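Probable uracil-DNA glycosylase (Acanthamoeba polyphaga mimivirus, PDB 5X55) is a probable uracil-DNA glycosylase, a viral member of the UDG superfamily, whose core carries a parallel four-stranded beta sheet flanked by helices. Local coordinates at residues Y101-D105 / C242-L248; K153-Y157 / H268-W272. All blocks are in the same frame, centred on the assembly; numbering follows the deposited sequence.

Interaction 1. Residues Y101-D105 / C242-L248; sequences YILID and CLASWIL
Start with Ile102, the last residue of helix 98-102, which carries the largest share of this mostly apolar contact. Its CA-to-CB bond points toward 242-248, and with chi1 t and chi2 p the side chain reaches the start of helix 244-248; its CA lies 5.5 Å from the CA of Ala244. Ile102 CG1 sits 3.7 Å from Ala244 CA and 3.8 Å from Ala244 CB, so the small alanine lets the isoleucine press against helical backbone. One turn on, Ile102 CD1 meets Ile247 CD1 at 3.8 Å, while Ile102 CG2 lies 4.3 Å from Leu248 CD1. Cys242, extended and two residues ahead of the helix, has chi1 t and turns its sulfur back to the other segment: Cys242 SG is 3.5 Å from Ile102 O and 3.8 Å from Leu103 CD1. Leu243 is the N-cap residue, and Ile247 N donates to Leu243 O (3.2 Å). At Leu103 the chain leaves helical geometry and runs on extended. Val177 of helix 173-177 also touches Ile102, Ile247 and Leu248, making this a small hydrophobic cluster where three short helices meet. No hydrogen bond crosses between the segments, so cohesion here rests on aliphatic side chains and a cysteine sulfur.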
ATOM      1  N   TYR A 101      11.311   7.041  -9.025  1.00 28.68           N
ATOM      2  CA  TYR A 101      10.008   7.062  -8.369  1.00 29.67           C
ATOM      3  C   TYR A 101      10.008   6.341  -7.030  1.00 30.04           C
ATOM      4  O   TYR A 101       9.311   6.766  -6.103  1.00 28.41           O
ATOM      5  CB  TYR A 101       8.939   6.411  -9.255  1.00 31.32           C
ATOM      6  CG  TYR A 101       8.691   7.090 -10.579  1.00 37.65           C
ATOM      7  CD1 TYR A 101       7.864   8.198 -10.668  1.00 34.52           C
ATOM      8  CD2 TYR A 101       9.264   6.603 -11.746  1.00 42.28           C
ATOM      9  CE1 TYR A 101       7.630   8.821 -11.875  1.00 40.72           C
ATOM     10  CE2 TYR A 101       9.030   7.210 -12.965  1.00 49.00           C
ATOM     11  CZ  TYR A 101       8.209   8.321 -13.026  1.00 50.04           C
ATOM     12  OH  TYR A 101       7.983   8.934 -14.241  1.00 51.54           O
ATOM     13  N   ILE A 102      10.727   5.227  -6.908  1.00 28.53           N
ATOM     14  CA  ILE A 102      10.520   4.413  -5.718  1.00 26.25           C
ATOM     15  C   ILE A 102      11.604   4.703  -4.682  1.00 28.34           C
ATOM     16  O   ILE A 102      11.354   4.613  -3.474  1.00 26.31           O
ATOM     17  CB  ILE A 102      10.426   2.909  -6.065  1.00 25.40           C
ATOM     18  CG1 ILE A 102       9.860   2.127  -4.879  1.00 28.40           C
ATOM     19  CG2 ILE A 102      11.760   2.325  -6.485  1.00 23.29           C
ATOM     20  CD1 ILE A 102       8.396   2.411  -4.609  1.00 25.29           C
ATOM     21  N   LEU A 103      12.804   5.074  -5.126  1.00 22.38           N
ATOM     22  CA  LEU A 103      13.892   5.377  -4.194  1.00 24.81           C
ATOM     23  C   LEU A 103      14.032   6.893  -4.072  1.00 27.29           C
ATOM     24  O   LEU A 103      14.872   7.525  -4.711  1.00 30.52           O
ATOM     25  CB  LEU A 103      15.192   4.724  -4.645  1.00 25.26           C
ATOM     26  CG  LEU A 103      16.293   4.918  -3.608  1.00 26.82           C
ATOM     27  CD1 LEU A 103      15.964   4.083  -2.392  1.00 25.71           C
ATOM     28  CD2 LEU A 103      17.669   4.584  -4.154  1.00 25.70           C
ATOM     29  N   ILE A 104      13.214   7.474  -3.198  1.00 23.48           N
ATOM     30  CA  ILE A 104      12.998   8.915  -3.140  1.00 23.19           C
ATOM     31  C   ILE A 104      13.845   9.536  -2.035  1.00 22.22           C
ATOM     32  O   ILE A 104      13.914   9.013  -0.915  1.00 19.15           O
ATOM     33  CB  ILE A 104      11.503   9.208  -2.917  1.00 26.43           C
ATOM     34  CG1 ILE A 104      10.695   8.769  -4.124  1.00 23.98           C
ATOM     35  CG2 ILE A 104      11.254  10.683  -2.619  1.00 27.67           C
ATOM     36  CD1 ILE A 104       9.228   8.815  -3.845  1.00 26.57           C
ATOM     37  N   ASP A 105      14.458  10.676  -2.335  1.00 20.63           N
ATOM     38  CA  ASP A 105      15.227  11.445  -1.363  1.00 22.17           C
ATOM     39  C   ASP A 105      14.472  12.731  -1.048  1.00 25.24           C
ATOM     40  O   ASP A 105      14.222  13.546  -1.949  1.00 23.36           O
ATOM     41  CB  ASP A 105      16.622  11.747  -1.905  1.00 24.38           C
ATOM     42  CG  ASP A 105      17.454  12.604  -0.965  1.00 26.06           C
ATOM     43  OD1 ASP A 105      17.121  12.742   0.237  1.00 27.23           O
ATOM     44  OD2 ASP A 105      18.477  13.133  -1.441  1.00 32.19           O
ATOM     45  N   CYS A 242      12.626   3.668   3.682  1.00 18.80           N
ATOM     46  CA  CYS A 242      12.282   3.520   2.273  1.00 18.46           C
ATOM     47  C   CYS A 242      12.294   2.047   1.879  1.00 18.85           C
ATOM     48  O   CYS A 242      13.343   1.393   1.929  1.00 22.84           O
ATOM     49  CB  CYS A 242      13.242   4.322   1.399  1.00 21.61           C
ATOM     50  SG  CYS A 242      12.752   4.296  -0.304  1.00 30.72           S
ATOM     51  N   LEU A 243      11.131   1.536   1.470  1.00 16.91           N
ATOM     52  CA  LEU A 243      10.927   0.114   1.215  1.00 19.49           C
ATOM     53  C   LEU A 243      11.073  -0.258  -0.265  1.00 21.98           C
ATOM     54  O   LEU A 243      10.575  -1.313  -0.690  1.00 18.25           O
ATOM     55  CB  LEU A 243       9.555  -0.299   1.751  1.00 16.38           C
ATOM     56  CG  LEU A 243       9.444   0.029   3.246  1.00 18.62           C
ATOM     57  CD1 LEU A 243       8.086  -0.377   3.822  1.00 14.85           C
ATOM     58  CD2 LEU A 243      10.598  -0.645   4.024  1.00 17.50           C
ATOM     59  N   ALA A 244      11.754   0.587  -1.048  1.00 16.48           N
ATOM     60  CA  ALA A 244      12.024   0.302  -2.454  1.00 19.01           C
ATOM     61  C   ALA A 244      12.505  -1.134  -2.672  1.00 18.98           C
ATOM     62  O   ALA A 244      12.107  -1.799  -3.640  1.00 20.37           O
ATOM     63  CB  ALA A 244      13.053   1.306  -2.965  1.00 19.01           C
ATOM     64  N   SER A 245      13.319  -1.646  -1.755  1.00 17.80           N
ATOM     65  CA  SER A 245      13.913  -2.965  -1.935  1.00 21.04           C
ATOM     66  C   SER A 245      12.854  -4.063  -1.935  1.00 22.76           C
ATOM     67  O   SER A 245      12.888  -4.978  -2.769  1.00 19.58           O
ATOM     68  CB  SER A 245      14.937  -3.210  -0.829  1.00 20.60           C
ATOM     69  OG  SER A 245      15.408  -4.537  -0.896  1.00 27.42           O
ATOM     70  N   TRP A 246      11.916  -4.001  -0.983  1.00 20.22           N
ATOM     71  CA  TRP A 246      10.876  -5.019  -0.900  1.00 14.82           C
ATOM     72  C   TRP A 246       9.944  -4.944  -2.092  1.00 14.39           C
ATOM     73  O   TRP A 246       9.508  -5.978  -2.618  1.00 16.61           O
ATOM     74  CB  TRP A 246      10.066  -4.858   0.391  1.00 14.28           C
ATOM     75  CG  TRP A 246      10.856  -4.949   1.636  1.00 17.40           C
ATOM     76  CD1 TRP A 246      12.180  -5.293   1.758  1.00 18.03           C
ATOM     77  CD2 TRP A 246      10.386  -4.684   2.958  1.00 15.51           C
ATOM     78  NE1 TRP A 246      12.552  -5.259   3.072  1.00 19.47           N
ATOM     79  CE2 TRP A 246      11.468  -4.883   3.832  1.00 19.38           C
ATOM     80  CE3 TRP A 246       9.146  -4.295   3.485  1.00 19.22           C
ATOM     81  CZ2 TRP A 246      11.359  -4.690   5.205  1.00 17.50           C
ATOM     82  CZ3 TRP A 246       9.029  -4.114   4.850  1.00 19.48           C
ATOM     83  CH2 TRP A 246      10.133  -4.308   5.696  1.00 21.76           C
ATOM     84  N   ILE A 247       9.594  -3.730  -2.505  1.00 17.86           N
ATOM     85  CA  ILE A 247       8.605  -3.568  -3.560  1.00 14.75           C
ATOM     86  C   ILE A 247       9.174  -4.032  -4.883  1.00 20.22           C
ATOM     87  O   ILE A 247       8.486  -4.706  -5.662  1.00 20.51           O
ATOM     88  CB  ILE A 247       8.131  -2.107  -3.608  1.00 18.30           C
ATOM     89  CG1 ILE A 247       7.439  -1.747  -2.287  1.00 16.45           C
ATOM     90  CG2 ILE A 247       7.224  -1.833  -4.837  1.00 16.44           C
ATOM     91  CD1 ILE A 247       7.361  -0.260  -2.076  1.00 18.37           C
ATOM     92  N   LEU A 248      10.450  -3.720  -5.145  1.00 22.14           N
ATOM     93  CA  LEU A 248      11.085  -4.164  -6.387  1.00 19.41           C
ATOM     94  C   LEU A 248      11.105  -5.684  -6.508  1.00 21.71           C
ATOM     95  O   LEU A 248      11.136  -6.211  -7.625  1.00 28.93           O
ATOM     96  CB  LEU A 248      12.500  -3.609  -6.471  1.00 18.72           C
ATOM     97  CG  LEU A 248      12.570  -2.120  -6.796  1.00 23.65           C
ATOM     98  CD1 LEU A 248      13.834  -1.484  -6.221  1.00 19.74           C
ATOM     99  CD2 LEU A 248      12.481  -1.901  -8.316  1.00 25.93           C
TER

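Interaction 2. Residues K153-Y157 / H268-W272; sequences KLSSY and HARTW
Tyr157 lays its ring over the imidazole of His268 in an offset stack, with centroids 4.2 Å apart and planes only 9° from parallel; the closest atoms are Tyr157 CE2 and His268 NE2 at 3.2 Å. Both side chains take chi1 m. Beyond the stack, the phenol reaches Thr271, where Tyr157 OH and Thr271 OG1 share a hydrogen bond of 3.0 Å at the ring edge. Residues 153-157 are regular helix, part of helix 146-159, with Tyr157 N bonded to Lys153 O at 2.9 Å. Facing them, 268-272 form a turn in which 269-271 adopt helical phi/psi without regular bonding, ending at Trp272, the N-cap of helix 273-286. The backbones stay well apart: the nearest CA atoms, of Lys153 and Thr271, are 7.7 Å from each other, so side chains bridge the gap. Leu154, three residues before Tyr157 on the same helix, has chi1 m and chi2 t and places CD1 3.7 Å from Trp272 CZ2, while Lys153 runs alongside, its NZ 4.4 Å from Thr271 CA. Thr259 OG1, outside both segments, hydrogen-bonds to both His268 ND1 and Trp272 NE1. The contact thus docks a helix against the loop leading into another helix, and its chemistry is mixed: ring stacking and one hydroxyl pair beside an apolar leucine-tryptophan patch.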
ATOM      1  N   LYS A 153     -14.685  13.748  -7.945  1.00 25.09           N
ATOM      2  CA  LYS A 153     -14.380  14.132  -6.571  1.00 26.59           C
ATOM      3  C   LYS A 153     -12.954  14.651  -6.448  1.00 27.45           C
ATOM      4  O   LYS A 153     -12.719  15.669  -5.781  1.00 29.61           O
ATOM      5  CB  LYS A 153     -14.608  12.959  -5.626  1.00 27.42           C
ATOM      6  CG  LYS A 153     -15.993  12.382  -5.714  1.00 32.14           C
ATOM      7  CD  LYS A 153     -16.270  11.438  -4.568  1.00 40.66           C
ATOM      8  CE  LYS A 153     -17.236  10.344  -4.996  1.00 35.06           C
ATOM      9  NZ  LYS A 153     -17.105   9.156  -4.100  1.00 41.18           N
ATOM     10  N   LEU A 154     -11.990  13.978  -7.099  1.00 24.73           N
ATOM     11  CA  LEU A 154     -10.614  14.472  -7.052  1.00 23.44           C
ATOM     12  C   LEU A 154     -10.521  15.862  -7.683  1.00 22.24           C
ATOM     13  O   LEU A 154      -9.841  16.752  -7.150  1.00 22.55           O
ATOM     14  CB  LEU A 154      -9.652  13.473  -7.741  1.00 19.04           C
ATOM     15  CG  LEU A 154      -9.614  12.050  -7.133  1.00 23.90           C
ATOM     16  CD1 LEU A 154      -8.725  11.031  -7.897  1.00 18.90           C
ATOM     17  CD2 LEU A 154      -9.211  12.089  -5.656  1.00 18.23           C
ATOM     18  N   SER A 155     -11.217  16.079  -8.807  1.00 22.53           N
ATOM     19  CA  SER A 155     -11.192  17.404  -9.427  1.00 27.66           C
ATOM     20  C   SER A 155     -11.795  18.451  -8.503  1.00 29.20           C
ATOM     21  O   SER A 155     -11.314  19.589  -8.446  1.00 31.17           O
ATOM     22  CB  SER A 155     -11.942  17.395 -10.762  1.00 28.15           C
ATOM     23  OG  SER A 155     -11.255  16.649 -11.752  1.00 32.45           O
ATOM     24  N   SER A 156     -12.845  18.082  -7.765  1.00 25.17           N
ATOM     25  CA  SER A 156     -13.449  19.025  -6.829  1.00 31.77           C
ATOM     26  C   SER A 156     -12.503  19.346  -5.679  1.00 34.78           C
ATOM     27  O   SER A 156     -12.453  20.494  -5.225  1.00 38.76           O
ATOM     28  CB  SER A 156     -14.794  18.489  -6.317  1.00 32.57           C
ATOM     29  OG  SER A 156     -14.651  17.618  -5.209  1.00 36.69           O
ATOM     30  N   TYR A 157     -11.716  18.364  -5.207  1.00 35.15           N
ATOM     31  CA  TYR A 157     -10.704  18.684  -4.197  1.00 33.23           C
ATOM     32  C   TYR A 157      -9.671  19.662  -4.745  1.00 27.93           C
ATOM     33  O   TYR A 157      -9.189  20.539  -4.019  1.00 31.40           O
ATOM     34  CB  TYR A 157      -9.983  17.427  -3.694  1.00 29.93           C
ATOM     35  CG  TYR A 157     -10.835  16.314  -3.128  1.00 27.39           C
ATOM     36  CD1 TYR A 157     -12.091  16.554  -2.576  1.00 33.74           C
ATOM     37  CD2 TYR A 157     -10.376  15.009  -3.153  1.00 25.96           C
ATOM     38  CE1 TYR A 157     -12.862  15.488  -2.058  1.00 31.38           C
ATOM     39  CE2 TYR A 157     -11.128  13.953  -2.653  1.00 24.43           C
ATOM     40  CZ  TYR A 157     -12.358  14.187  -2.104  1.00 30.17           C
ATOM     41  OH  TYR A 157     -13.067  13.096  -1.611  1.00 32.28           O
ATOM     42  N   HIS A 268     -10.221  10.704   2.826  1.00 20.30           N
ATOM     43  CA  HIS A 268     -10.721  10.171   1.562  1.00 21.31           C
ATOM     44  C   HIS A 268     -11.023   8.682   1.650  1.00 24.00           C
ATOM     45  O   HIS A 268     -10.802   7.930   0.697  1.00 23.43           O
ATOM     46  CB  HIS A 268      -9.735  10.435   0.435  1.00 18.86           C
ATOM     47  CG  HIS A 268      -9.500  11.891   0.187  1.00 25.08           C
ATOM     48  ND1 HIS A 268      -8.423  12.358  -0.530  1.00 23.10           N
ATOM     49  CD2 HIS A 268     -10.206  12.983   0.565  1.00 22.45           C
ATOM     50  CE1 HIS A 268      -8.468  13.676  -0.578  1.00 19.20           C
ATOM     51  NE2 HIS A 268      -9.540  14.080   0.079  1.00 24.69           N
ATOM     52  N   ALA A 269     -11.564   8.243   2.789  1.00 23.94           N
ATOM     53  CA  ALA A 269     -11.747   6.815   3.030  1.00 22.08           C
ATOM     54  C   ALA A 269     -12.842   6.202   2.155  1.00 23.49           C
ATOM     55  O   ALA A 269     -12.763   5.020   1.828  1.00 29.75           O
ATOM     56  CB  ALA A 269     -12.049   6.576   4.508  1.00 21.93           C
ATOM     57  N   ARG A 270     -13.880   6.956   1.789  1.00 25.97           N
ATOM     58  CA  ARG A 270     -14.900   6.384   0.914  1.00 30.84           C
ATOM     59  C   ARG A 270     -14.480   6.468  -0.545  1.00 27.76           C
ATOM     60  O   ARG A 270     -14.833   5.590  -1.343  1.00 31.51           O
ATOM     61  CB  ARG A 270     -16.248   7.096   1.089  1.00 36.76           C
ATOM     62  CG  ARG A 270     -16.886   7.050   2.478  1.00 36.95           C
ATOM     63  CD  ARG A 270     -17.724   5.796   2.701  1.00 38.21           C
ATOM     64  NE  ARG A 270     -17.122   4.966   3.742  1.00 37.77           N
ATOM     65  CZ  ARG A 270     -17.439   5.019   5.034  1.00 41.90           C
ATOM     66  NH1 ARG A 270     -18.403   5.860   5.474  1.00 35.03           N
ATOM     67  NH2 ARG A 270     -16.788   4.221   5.891  1.00 34.94           N
ATOM     68  N   THR A 271     -13.684   7.486  -0.873  1.00 24.28           N
ATOM     69  CA  THR A 271     -13.360   7.840  -2.254  1.00 26.97           C
ATOM     70  C   THR A 271     -12.851   6.662  -3.087  1.00 20.43           C
ATOM     71  O   THR A 271     -13.249   6.507  -4.244  1.00 21.99           O
ATOM     72  CB  THR A 271     -12.331   8.969  -2.222  1.00 28.89           C
ATOM     73  OG1 THR A 271     -12.887  10.059  -1.475  1.00 27.27           O
ATOM     74  CG2 THR A 271     -11.969   9.433  -3.620  1.00 23.40           C
ATOM     75  N   TRP A 272     -11.995   5.809  -2.523  1.00 23.99           N
ATOM     76  CA  TRP A 272     -11.292   4.804  -3.325  1.00 21.14           C
ATOM     77  C   TRP A 272     -11.813   3.380  -3.158  1.00 22.64           C
ATOM     78  O   TRP A 272     -11.207   2.451  -3.718  1.00 21.62           O
ATOM     79  CB  TRP A 272      -9.798   4.830  -3.005  1.00 18.55           C
ATOM     80  CG  TRP A 272      -9.144   6.123  -3.399  1.00 21.09           C
ATOM     81  CD1 TRP A 272      -8.999   7.237  -2.631  1.00 16.97           C
ATOM     82  CD2 TRP A 272      -8.546   6.424  -4.666  1.00 18.70           C
ATOM     83  NE1 TRP A 272      -8.350   8.216  -3.344  1.00 18.31           N
ATOM     84  CE2 TRP A 272      -8.073   7.741  -4.601  1.00 18.74           C
ATOM     85  CE3 TRP A 272      -8.380   5.702  -5.859  1.00 19.60           C
ATOM     86  CZ2 TRP A 272      -7.428   8.354  -5.675  1.00 17.96           C
ATOM     87  CZ3 TRP A 272      -7.747   6.310  -6.926  1.00 17.52           C
ATOM     88  CH2 TRP A 272      -7.271   7.617  -6.825  1.00 21.28           C
TER

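Following the chain from its modelled N-terminal end, helix 98-102 and the residues just after it meet 242-248, closing a loop of 136 intervening residues (interaction 1). Helix 146-159 lies within this span, but its partner, 268-272, comes only after 242-248, so the loop of interaction 2, with 110 residues between its segments, crosses the first. Interaction 1 ties helix 98-102 to the helix leading into strand 251-255, an outermost strand of the parallel sheet; interaction 2 ties helix 146-159 to the loop ahead of helix 273-286. Their centres are 26 Å apart and their nearest atoms about 16 Å, so they do not touch.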